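Biofilm-surface layer protein A (Bacillus subtilis, PDB 4BHU) self-assembles into a tough, water-repellent layer on the surface of biofilms and is required for complex colony architecture. Local coordinates at residues I25-R30 with F42-G47; S46-N51 with A121-A126; A50-T55 with L61-I66; D54-N59 with K71-P76. The protein carries 1 engineered substitution. All blocks are in the same frame, centred on the assembly; numbering follows the deposited sequence.

Interaction 1: I25-R30 with F42-G47; sequences IELTYR and FTLPSG
L27 reaches off strand 22-30 onto two residues of the facing segment, F42 and L44. Starting at its CB, the first neighbour is the phenylalanine ring, with F42 CE2 3.9 Å from L27 CB and the ring meeting this methylene at a slant. L27 CG then stands beside the backbone N and anti to the carbonyl carbon (chi1 -48°), a turn that carries the branched end past the ring and on toward L44. At the tip, L27 CD1 lies 3.5 Å from L44 CD2, tighter than ordinary methyl packing; the two leucine side chains cross at an angle and touch through one methyl each.

The contact joins the two sheets of a β-sandwich of the immunoglobulin-like kind, strand 22-30 belonging to one sheet and strand 39-43 to the other. No hydrogen bond spans the gap, and every residue that touches is buried.

Y29, two residues along from L27, points the same way and gives the ring a second support: its CB sits 3.9 Å from F42 CZ. With Y29 CG anti to the backbone N (chi1 179°), the phenol is carried off away from F42, toward A6 and A106, so just the base of the tyrosine contributes here. F104 of strand 100-109 touches both L27 and L44, while L8 of strand 7-12 packs on F42.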
# COMPACT_ATOMS: atom_id res chain seq x y z
N ILE I 25 -17.57 8.32 -43.70
CA ILE I 25 -16.26 8.93 -43.59
C ILE I 25 -15.56 8.36 -42.34
O ILE I 25 -16.20 8.07 -41.32
CB ILE I 25 -16.34 10.47 -43.51
CG1 ILE I 25 -17.25 11.02 -44.61
CG2 ILE I 25 -14.94 11.10 -43.63
CD1 ILE I 25 -18.74 11.03 -44.23
N GLU I 26 -14.24 8.20 -42.46
CA GLU I 26 -13.43 7.76 -41.32
C GLU I 26 -12.35 8.76 -41.04
O GLU I 26 -11.52 9.08 -41.92
CB GLU I 26 -12.80 6.38 -41.57
CG GLU I 26 -13.77 5.24 -41.35
CD GLU I 26 -13.10 3.86 -41.34
OE1 GLU I 26 -11.85 3.78 -41.40
OE2 GLU I 26 -13.86 2.86 -41.28
N LEU I 27 -12.34 9.26 -39.81
CA LEU I 27 -11.24 10.07 -39.34
C LEU I 27 -10.46 9.27 -38.29
O LEU I 27 -11.01 8.85 -37.26
CB LEU I 27 -11.75 11.38 -38.75
CG LEU I 27 -12.78 12.07 -39.65
CD1 LEU I 27 -13.37 13.24 -38.91
CD2 LEU I 27 -12.13 12.52 -40.95
N THR I 28 -9.18 9.06 -38.59
CA THR I 28 -8.32 8.26 -37.71
C THR I 28 -7.11 9.04 -37.24
O THR I 28 -6.21 9.34 -38.02
CB THR I 28 -7.84 6.99 -38.42
OG1 THR I 28 -8.98 6.24 -38.86
CG2 THR I 28 -7.00 6.14 -37.46
N TYR I 29 -7.12 9.41 -35.96
CA TYR I 29 -6.03 10.17 -35.38
C TYR I 29 -5.08 9.18 -34.75
O TYR I 29 -5.49 8.32 -33.96
CB TYR I 29 -6.56 11.13 -34.32
CG TYR I 29 -5.53 11.97 -33.62
CD1 TYR I 29 -4.98 13.08 -34.22
CD2 TYR I 29 -5.14 11.68 -32.31
CE1 TYR I 29 -4.07 13.87 -33.57
CE2 TYR I 29 -4.25 12.45 -31.65
CZ TYR I 29 -3.70 13.54 -32.28
OH TYR I 29 -2.80 14.32 -31.61
N ARG I 30 -3.82 9.29 -35.13
CA ARG I 30 -2.80 8.42 -34.57
C ARG I 30 -1.71 9.25 -33.97
O ARG I 30 -0.93 9.87 -34.69
CB ARG I 30 -2.21 7.52 -35.64
CG ARG I 30 -3.10 6.34 -35.96
CD ARG I 30 -2.33 5.33 -36.76
NE ARG I 30 -3.19 4.32 -37.35
CZ ARG I 30 -2.84 3.57 -38.40
NH1 ARG I 30 -1.65 3.72 -38.97
NH2 ARG I 30 -3.68 2.66 -38.87
N PHE I 42 -11.83 16.50 -32.26
CA PHE I 42 -11.94 16.46 -33.71
C PHE I 42 -12.77 17.66 -34.11
O PHE I 42 -13.77 17.96 -33.47
CB PHE I 42 -12.69 15.20 -34.16
CG PHE I 42 -11.88 13.95 -34.10
CD1 PHE I 42 -11.79 13.21 -32.92
CD2 PHE I 42 -11.23 13.48 -35.23
CE1 PHE I 42 -11.06 12.04 -32.88
CE2 PHE I 42 -10.49 12.30 -35.20
CZ PHE I 42 -10.40 11.58 -34.01
N THR I 43 -12.35 18.35 -35.17
CA THR I 43 -13.09 19.50 -35.72
C THR I 43 -13.50 19.17 -37.17
O THR I 43 -12.67 18.83 -38.01
CB THR I 43 -12.25 20.78 -35.71
OG1 THR I 43 -11.86 21.06 -34.36
CG2 THR I 43 -13.06 21.99 -36.27
N LEU I 44 -14.80 19.22 -37.42
CA LEU I 44 -15.32 18.88 -38.74
C LEU I 44 -15.59 20.18 -39.50
O LEU I 44 -15.95 21.19 -38.90
CB LEU I 44 -16.61 18.07 -38.60
CG LEU I 44 -16.58 16.85 -37.68
CD1 LEU I 44 -17.91 16.11 -37.71
CD2 LEU I 44 -15.45 15.91 -38.04
N PRO I 45 -15.40 20.15 -40.83
CA PRO I 45 -15.67 21.38 -41.59
C PRO I 45 -17.16 21.52 -41.91
O PRO I 45 -17.91 20.53 -41.82
CB PRO I 45 -14.82 21.19 -42.85
CG PRO I 45 -14.78 19.70 -43.05
CD PRO I 45 -14.90 19.07 -41.68
N SER I 46 -17.60 22.74 -42.24
CA SER I 46 -19.02 22.94 -42.54
C SER I 46 -19.37 22.01 -43.68
O SER I 46 -18.60 21.88 -44.63
CB SER I 46 -19.32 24.41 -42.91
OG SER I 46 -20.69 24.71 -42.66
N GLY I 47 -20.51 21.34 -43.57
CA GLY I 47 -20.88 20.28 -44.49
C GLY I 47 -20.86 18.92 -43.82
O GLY I 47 -21.52 17.99 -44.29

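Interaction 2: S46-N51 with A121-A126; sequences SGFTAN and ASIDVA
F48 reaches across to I123 and V125, and beside it in the chain the carbonyl O of T49 accepts a hydrogen bond from K94 NZ, which also makes a salt bridge with D54 OD2. These bonds tie the 46-51 loop to strand 90-95.

The contact itself is wholly apolar and rests on the far end of one ring. F48 CZ comes 3.7 Å from I123 CD1, the two side chains approaching from opposite directions, and F48 CE2 follows at 4.2 Å from the same methyl. The methyl meets the ring at a slant. V125 CG2 lies further off, 4.5 Å from F48 CZ, close to the ring plane and at its edge. I123 gets its methyl there by holding CG1 between the backbone N and the carbonyl carbon (chi1 56°), with CD1 extended beyond it.

Other aromatics complete the surroundings of the ring: Y102 meets F48 edge-to-face, and F104 meets it with the planes at about 55°. On the other side of strand 119-125, S122 OG is hydrogen-bonded to T103 OG1 of the adjacent strand. F48, from the loop after strand 39-43, and I123 and V125, on the outermost strand 119-125 of its sheet, together help to fill the interior of an immunoglobulin-like β-sandwich.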
# COMPACT_ATOMS: atom_id res chain seq x y z
N SER I 46 -17.60 22.74 -42.24
CA SER I 46 -19.02 22.94 -42.54
C SER I 46 -19.37 22.01 -43.68
O SER I 46 -18.60 21.88 -44.63
CB SER I 46 -19.32 24.41 -42.91
OG SER I 46 -20.69 24.71 -42.66
N GLY I 47 -20.51 21.34 -43.57
CA GLY I 47 -20.88 20.28 -44.49
C GLY I 47 -20.86 18.92 -43.82
O GLY I 47 -21.52 17.99 -44.29
N PHE I 48 -20.12 18.79 -42.72
CA PHE I 48 -20.12 17.55 -41.94
C PHE I 48 -20.49 17.78 -40.48
O PHE I 48 -20.15 18.81 -39.89
CB PHE I 48 -18.75 16.87 -42.03
CG PHE I 48 -18.41 16.41 -43.41
CD1 PHE I 48 -18.78 15.16 -43.84
CD2 PHE I 48 -17.75 17.25 -44.28
CE1 PHE I 48 -18.48 14.74 -45.12
CE2 PHE I 48 -17.45 16.84 -45.56
CZ PHE I 48 -17.82 15.58 -45.97
N THR I 49 -21.20 16.81 -39.90
CA THR I 49 -21.59 16.89 -38.50
C THR I 49 -21.61 15.51 -37.90
O THR I 49 -21.79 14.53 -38.62
CB THR I 49 -23.02 17.46 -38.32
OG1 THR I 49 -23.93 16.65 -39.06
CG2 THR I 49 -23.11 18.90 -38.81
N ALA I 50 -21.47 15.45 -36.58
CA ALA I 50 -21.51 14.19 -35.86
C ALA I 50 -22.76 14.15 -35.03
O ALA I 50 -23.26 15.19 -34.59
CB ALA I 50 -20.25 14.02 -34.96
N ASN I 51 -23.25 12.93 -34.81
CA ASN I 51 -24.37 12.69 -33.91
C ASN I 51 -24.13 11.38 -33.19
O ASN I 51 -23.10 10.73 -33.42
CB ASN I 51 -25.70 12.68 -34.68
CG ASN I 51 -25.78 11.59 -35.73
OD1 ASN I 51 -25.42 10.44 -35.49
ND2 ASN I 51 -26.28 11.95 -36.91
N ALA I 121 -6.13 16.44 -42.35
CA ALA I 121 -6.25 15.62 -43.54
C ALA I 121 -7.51 16.05 -44.28
O ALA I 121 -8.48 16.47 -43.65
CB ALA I 121 -6.30 14.16 -43.19
N SER I 122 -7.50 15.92 -45.61
CA SER I 122 -8.60 16.40 -46.45
C SER I 122 -9.23 15.28 -47.24
O SER I 122 -8.60 14.26 -47.49
CB SER I 122 -8.09 17.46 -47.43
OG SER I 122 -7.79 18.67 -46.75
N ILE I 123 -10.49 15.48 -47.62
CA ILE I 123 -11.15 14.61 -48.61
C ILE I 123 -11.68 15.43 -49.81
O ILE I 123 -12.00 16.61 -49.68
CB ILE I 123 -12.33 13.81 -48.01
CG1 ILE I 123 -13.35 14.75 -47.38
CG2 ILE I 123 -11.85 12.77 -47.01
CD1 ILE I 123 -14.60 14.06 -46.88
N ASP I 124 -11.77 14.77 -50.96
CA ASP I 124 -12.33 15.37 -52.16
C ASP I 124 -13.76 14.85 -52.36
O ASP I 124 -13.96 13.64 -52.50
CB ASP I 124 -11.50 14.99 -53.40
CG ASP I 124 -10.12 15.62 -53.40
OD1 ASP I 124 -9.97 16.77 -52.93
OD2 ASP I 124 -9.17 14.97 -53.88
N VAL I 125 -14.75 15.74 -52.34
CA VAL I 125 -16.11 15.34 -52.67
C VAL I 125 -16.36 15.64 -54.16
O VAL I 125 -16.19 16.78 -54.60
CB VAL I 125 -17.15 16.07 -51.81
CG1 VAL I 125 -18.57 15.73 -52.29
CG2 VAL I 125 -16.98 15.69 -50.34
N ALA I 126 -16.74 14.63 -54.93
CA ALA I 126 -16.77 14.79 -56.38
C ALA I 126 -18.05 15.46 -56.90
O ALA I 126 -19.15 15.16 -56.43
CB ALA I 126 -16.59 13.44 -57.05

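Interaction 3: A50-T55 with L61-I66; sequences ANTKDT and LRTTQI
L61 and D54 form the base of a β-hairpin whose strands are 55-56 and 59-60, and just before it N51 to D54 make a type I turn that also holds an Asx turn.

Among the hydrogen bonds, one spans the segments: L61 N gives to D54 O at 3.0 Å, with an angle of 160° at the hydrogen. The turn has its own set. N51 OD1 accepts from K53 N at 2.8 Å, which is the Asx turn, and D54 N closes the backbone turn onto N51 O. D54 OD2 takes N51 N at 2.9 Å on its anti side, well out of the carboxylate plane, and also salt-bridges K94, while OD1 accepts from N92 N, linking the turn to strand 90-95. In the other segment, the side chain of Q65, the last residue of the 3-10 segment, reaches back so that OE1 accepts from R62 N, which comes from above the amide plane.

The apolar contacts gather on L61, the residue most covered here. L61 CD1 rests against A50 CB at 3.9 Å and D54 CB at 4.0 Å, with N51 O also close; L61 CD2 is directed toward T55. V73 of strand 72-76 touches both A50 and L61.

Carbon-to-oxygen and carbon-to-backbone packing finishes the contact. T52 CG2, beside its own backbone N, comes 3.3 Å from L61 O. I66 covers the start of the turn with both branches: CG2 lies 3.6 Å from A50 O, and CD1 lies 3.5 Å from N51 C.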
# COMPACT_ATOMS: atom_id res chain seq x y z
N ALA I 50 -21.47 15.45 -36.58
CA ALA I 50 -21.51 14.19 -35.86
C ALA I 50 -22.76 14.15 -35.03
O ALA I 50 -23.26 15.19 -34.59
CB ALA I 50 -20.25 14.02 -34.96
N ASN I 51 -23.25 12.93 -34.81
CA ASN I 51 -24.37 12.69 -33.91
C ASN I 51 -24.13 11.38 -33.19
O ASN I 51 -23.10 10.73 -33.42
CB ASN I 51 -25.70 12.68 -34.68
CG ASN I 51 -25.78 11.59 -35.73
OD1 ASN I 51 -25.42 10.44 -35.49
ND2 ASN I 51 -26.28 11.95 -36.91
N THR I 52 -25.06 10.99 -32.33
CA THR I 52 -24.87 9.83 -31.45
C THR I 52 -25.00 8.49 -32.16
O THR I 52 -24.89 7.45 -31.51
CB THR I 52 -25.88 9.87 -30.30
OG1 THR I 52 -27.20 9.92 -30.83
CG2 THR I 52 -25.64 11.09 -29.43
N LYS I 53 -25.23 8.50 -33.47
CA LYS I 53 -25.17 7.26 -34.27
C LYS I 53 -23.75 7.06 -34.78
O LYS I 53 -23.39 5.99 -35.26
CB LYS I 53 -26.16 7.29 -35.45
CG LYS I 53 -27.64 7.06 -35.08
CD LYS I 53 -28.60 7.36 -36.27
CE LYS I 53 -28.57 6.26 -37.36
NZ LYS I 53 -29.46 6.54 -38.54
N ASP I 54 -22.94 8.11 -34.70
CA ASP I 54 -21.53 7.98 -35.05
C ASP I 54 -20.78 7.36 -33.88
O ASP I 54 -21.30 7.28 -32.78
CB ASP I 54 -20.98 9.34 -35.45
CG ASP I 54 -21.69 9.90 -36.69
OD1 ASP I 54 -21.95 9.09 -37.61
OD2 ASP I 54 -22.02 11.10 -36.72
N THR I 55 -19.56 6.91 -34.12
CA THR I 55 -18.84 6.17 -33.10
C THR I 55 -17.40 6.62 -33.03
O THR I 55 -16.81 7.07 -34.02
CB THR I 55 -18.88 4.63 -33.38
OG1 THR I 55 -18.12 4.34 -34.56
CG2 THR I 55 -20.32 4.13 -33.55
N LEU I 61 -21.04 7.95 -29.89
CA LEU I 61 -20.77 9.21 -29.24
C LEU I 61 -21.89 9.55 -28.27
O LEU I 61 -23.05 9.23 -28.51
CB LEU I 61 -20.64 10.34 -30.27
CG LEU I 61 -19.55 10.15 -31.32
CD1 LEU I 61 -19.57 11.34 -32.26
CD2 LEU I 61 -18.18 9.97 -30.67
N ARG I 62 -21.53 10.23 -27.19
CA ARG I 62 -22.49 10.69 -26.21
C ARG I 62 -22.77 12.15 -26.51
O ARG I 62 -21.94 12.87 -27.08
CB ARG I 62 -21.93 10.55 -24.79
CG ARG I 62 -21.31 9.19 -24.49
CD ARG I 62 -22.35 8.21 -24.01
NE ARG I 62 -22.39 8.15 -22.54
CZ ARG I 62 -21.81 7.20 -21.80
NH1 ARG I 62 -21.13 6.21 -22.36
NH2 ARG I 62 -21.91 7.26 -20.48
N THR I 63 -23.95 12.61 -26.10
CA THR I 63 -24.37 13.97 -26.40
C THR I 63 -23.37 15.01 -25.87
O THR I 63 -23.09 16.00 -26.55
CB THR I 63 -25.79 14.25 -25.82
OG1 THR I 63 -26.71 13.28 -26.33
CG2 THR I 63 -26.27 15.64 -26.22
N THR I 64 -22.82 14.79 -24.68
CA THR I 64 -21.88 15.74 -24.09
C THR I 64 -20.56 15.78 -24.85
O THR I 64 -19.74 16.66 -24.65
CB THR I 64 -21.55 15.36 -22.64
OG1 THR I 64 -21.03 14.02 -22.62
CG2 THR I 64 -22.80 15.44 -21.78
N GLN I 65 -20.35 14.80 -25.72
CA GLN I 65 -19.14 14.74 -26.52
C GLN I 65 -19.25 15.49 -27.84
O GLN I 65 -18.25 15.67 -28.55
CB GLN I 65 -18.76 13.29 -26.81
CG GLN I 65 -18.33 12.52 -25.58
CD GLN I 65 -18.07 11.04 -25.85
OE1 GLN I 65 -18.57 10.47 -26.81
NE2 GLN I 65 -17.28 10.42 -24.98
N ILE I 66 -20.45 15.94 -28.17
CA ILE I 66 -20.68 16.63 -29.43
C ILE I 66 -21.13 18.06 -29.15
O ILE I 66 -22.07 18.29 -28.40
CB ILE I 66 -21.77 15.93 -30.25
CG1 ILE I 66 -21.37 14.48 -30.53
CG2 ILE I 66 -21.99 16.67 -31.58
CD1 ILE I 66 -22.50 13.62 -31.02

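Interaction 4: D54-N59 with K71-P76; sequences DTMNGN and KTVRVP. Engineered in segment 54-59: M56 (natural residue Leu).
No flat group takes part where M56 meets V73 and V75, but two stand close by: the ring of F42, on which M56 packs, and the amide of N57, held at both ends, with OD1 accepting from the backbone N of the dimethyl-lysine at position 88 and ND2 giving to E86 O.

M56 is an engineered selenomethionine in place of the natural leucine. Its terminal methyl does all the touching. CE lies 3.5 Å from V73 CG1, the two side chains sliding past each other in opposite directions, and 4.2 Å from V75 CG2, where they meet tip to tip. CG starts anti to the backbone N (chi1 -177°), then the chain bends at both of the next torsions, which brings CE to where it touches both valines.

From M56 to N59 the backbone makes a type I' turn, with N57 and G58 at its corners. Both bonds of the closing pair form: M56 N to N59 O at 2.7 Å and N59 N to M56 O at 2.9 Å.

R74 points to the other side of its strand and salt-bridges E41. Strand 72-76, entered through a classic bulge at K71 and T72 opposite L67, runs between strands 66-67 and 39-43, and the 55-60 hairpin lies over its inward face.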
# COMPACT_ATOMS: atom_id res chain seq x y z
N ASP I 54 -22.94 8.11 -34.70
CA ASP I 54 -21.53 7.98 -35.05
C ASP I 54 -20.78 7.36 -33.88
O ASP I 54 -21.30 7.28 -32.78
CB ASP I 54 -20.98 9.34 -35.45
CG ASP I 54 -21.69 9.90 -36.69
OD1 ASP I 54 -21.95 9.09 -37.61
OD2 ASP I 54 -22.02 11.10 -36.72
N THR I 55 -19.56 6.91 -34.12
CA THR I 55 -18.84 6.17 -33.10
C THR I 55 -17.40 6.62 -33.03
O THR I 55 -16.81 7.07 -34.02
CB THR I 55 -18.88 4.63 -33.38
OG1 THR I 55 -18.12 4.34 -34.56
CG2 THR I 55 -20.32 4.13 -33.55
N MSE I 56 -16.84 6.48 -31.83
CA MSE I 56 -15.42 6.68 -31.58
C MSE I 56 -14.85 5.35 -31.07
O MSE I 56 -15.31 4.83 -30.05
CB MSE I 56 -15.25 7.76 -30.52
CG MSE I 56 -13.84 8.11 -30.23
SE MSE I 56 -13.08 9.15 -31.69
CE MSE I 56 -13.99 10.88 -31.35
N ASN I 57 -13.84 4.81 -31.75
CA ASN I 57 -13.33 3.47 -31.46
C ASN I 57 -14.45 2.45 -31.18
O ASN I 57 -14.36 1.66 -30.24
CB ASN I 57 -12.34 3.50 -30.28
CG ASN I 57 -11.05 4.26 -30.61
OD1 ASN I 57 -10.77 4.55 -31.77
ND2 ASN I 57 -10.26 4.56 -29.59
N GLY I 58 -15.50 2.48 -31.99
CA GLY I 58 -16.56 1.49 -31.90
C GLY I 58 -17.65 1.77 -30.87
O GLY I 58 -18.66 1.06 -30.81
N ASN I 59 -17.46 2.82 -30.07
CA ASN I 59 -18.47 3.24 -29.10
C ASN I 59 -19.28 4.43 -29.64
O ASN I 59 -18.71 5.36 -30.21
CB ASN I 59 -17.81 3.63 -27.76
CG ASN I 59 -16.97 2.49 -27.13
OD1 ASN I 59 -15.88 2.72 -26.62
ND2 ASN I 59 -17.49 1.28 -27.18
N LYS I 71 -20.14 19.96 -35.05
CA LYS I 71 -18.86 20.04 -35.75
C LYS I 71 -17.63 19.74 -34.89
O LYS I 71 -16.52 19.63 -35.41
CB LYS I 71 -18.67 21.42 -36.36
CG LYS I 71 -19.63 21.71 -37.54
CD LYS I 71 -19.31 23.06 -38.18
CE LYS I 71 -19.76 24.22 -37.29
NZ LYS I 71 -19.56 25.56 -37.93
N THR I 72 -17.83 19.64 -33.58
CA THR I 72 -16.73 19.35 -32.65
C THR I 72 -17.03 18.10 -31.85
O THR I 72 -18.09 17.96 -31.26
CB THR I 72 -16.49 20.54 -31.67
OG1 THR I 72 -15.98 21.65 -32.41
CG2 THR I 72 -15.46 20.17 -30.57
N VAL I 73 -16.07 17.18 -31.82
CA VAL I 73 -16.21 15.98 -31.02
C VAL I 73 -15.06 15.97 -30.03
O VAL I 73 -13.89 16.01 -30.42
CB VAL I 73 -16.20 14.71 -31.89
CG1 VAL I 73 -16.31 13.48 -31.02
CG2 VAL I 73 -17.36 14.75 -32.91
N ARG I 74 -15.41 15.92 -28.75
CA ARG I 74 -14.48 16.08 -27.64
C ARG I 74 -14.58 14.91 -26.67
O ARG I 74 -15.66 14.61 -26.15
CB ARG I 74 -14.86 17.33 -26.88
CG ARG I 74 -13.75 18.27 -26.60
CD ARG I 74 -14.34 19.56 -26.07
NE ARG I 74 -13.99 20.69 -26.91
CZ ARG I 74 -14.40 21.93 -26.69
NH1 ARG I 74 -15.19 22.18 -25.66
NH2 ARG I 74 -14.04 22.91 -27.51
N VAL I 75 -13.44 14.27 -26.42
CA VAL I 75 -13.36 13.17 -25.47
C VAL I 75 -12.22 13.40 -24.49
O VAL I 75 -11.05 13.21 -24.84
CB VAL I 75 -13.14 11.84 -26.17
CG1 VAL I 75 -13.20 10.72 -25.14
CG2 VAL I 75 -14.20 11.63 -27.25
N PRO I 76 -12.56 13.86 -23.28
CA PRO I 76 -11.54 14.06 -22.27
C PRO I 76 -10.95 12.70 -21.95
O PRO I 76 -11.68 11.70 -21.89
CB PRO I 76 -12.33 14.67 -21.09
CG PRO I 76 -13.53 15.32 -21.74
CD PRO I 76 -13.88 14.36 -22.84

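Overall arrangement
The contacts form one connected cluster in the immunoglobulin-like domain that makes up this fragment of the protein. Interactions 1 and 2 share S46 and G47, have centres about 7 Å apart, and meet where I25 CD1 packs 3.8 Å from F48 CE1. Interaction 4 joins interaction 1 through the sheet: F42 N probably hydrogen-bonds V73 O (2.8 Å), and F42 CE1 lies 3.5 Å from M56 CE, so one phenylalanine touches both strand 22-30 and the hairpin. Interactions 3 and 4 share D54 and T55, with centres about 6 Å apart, and L61 CD2 touches M56 CB at 3.7 Å. A50, common to interactions 2 and 3, packs its CB 3.6 Å from V73 CG2 of interaction 4.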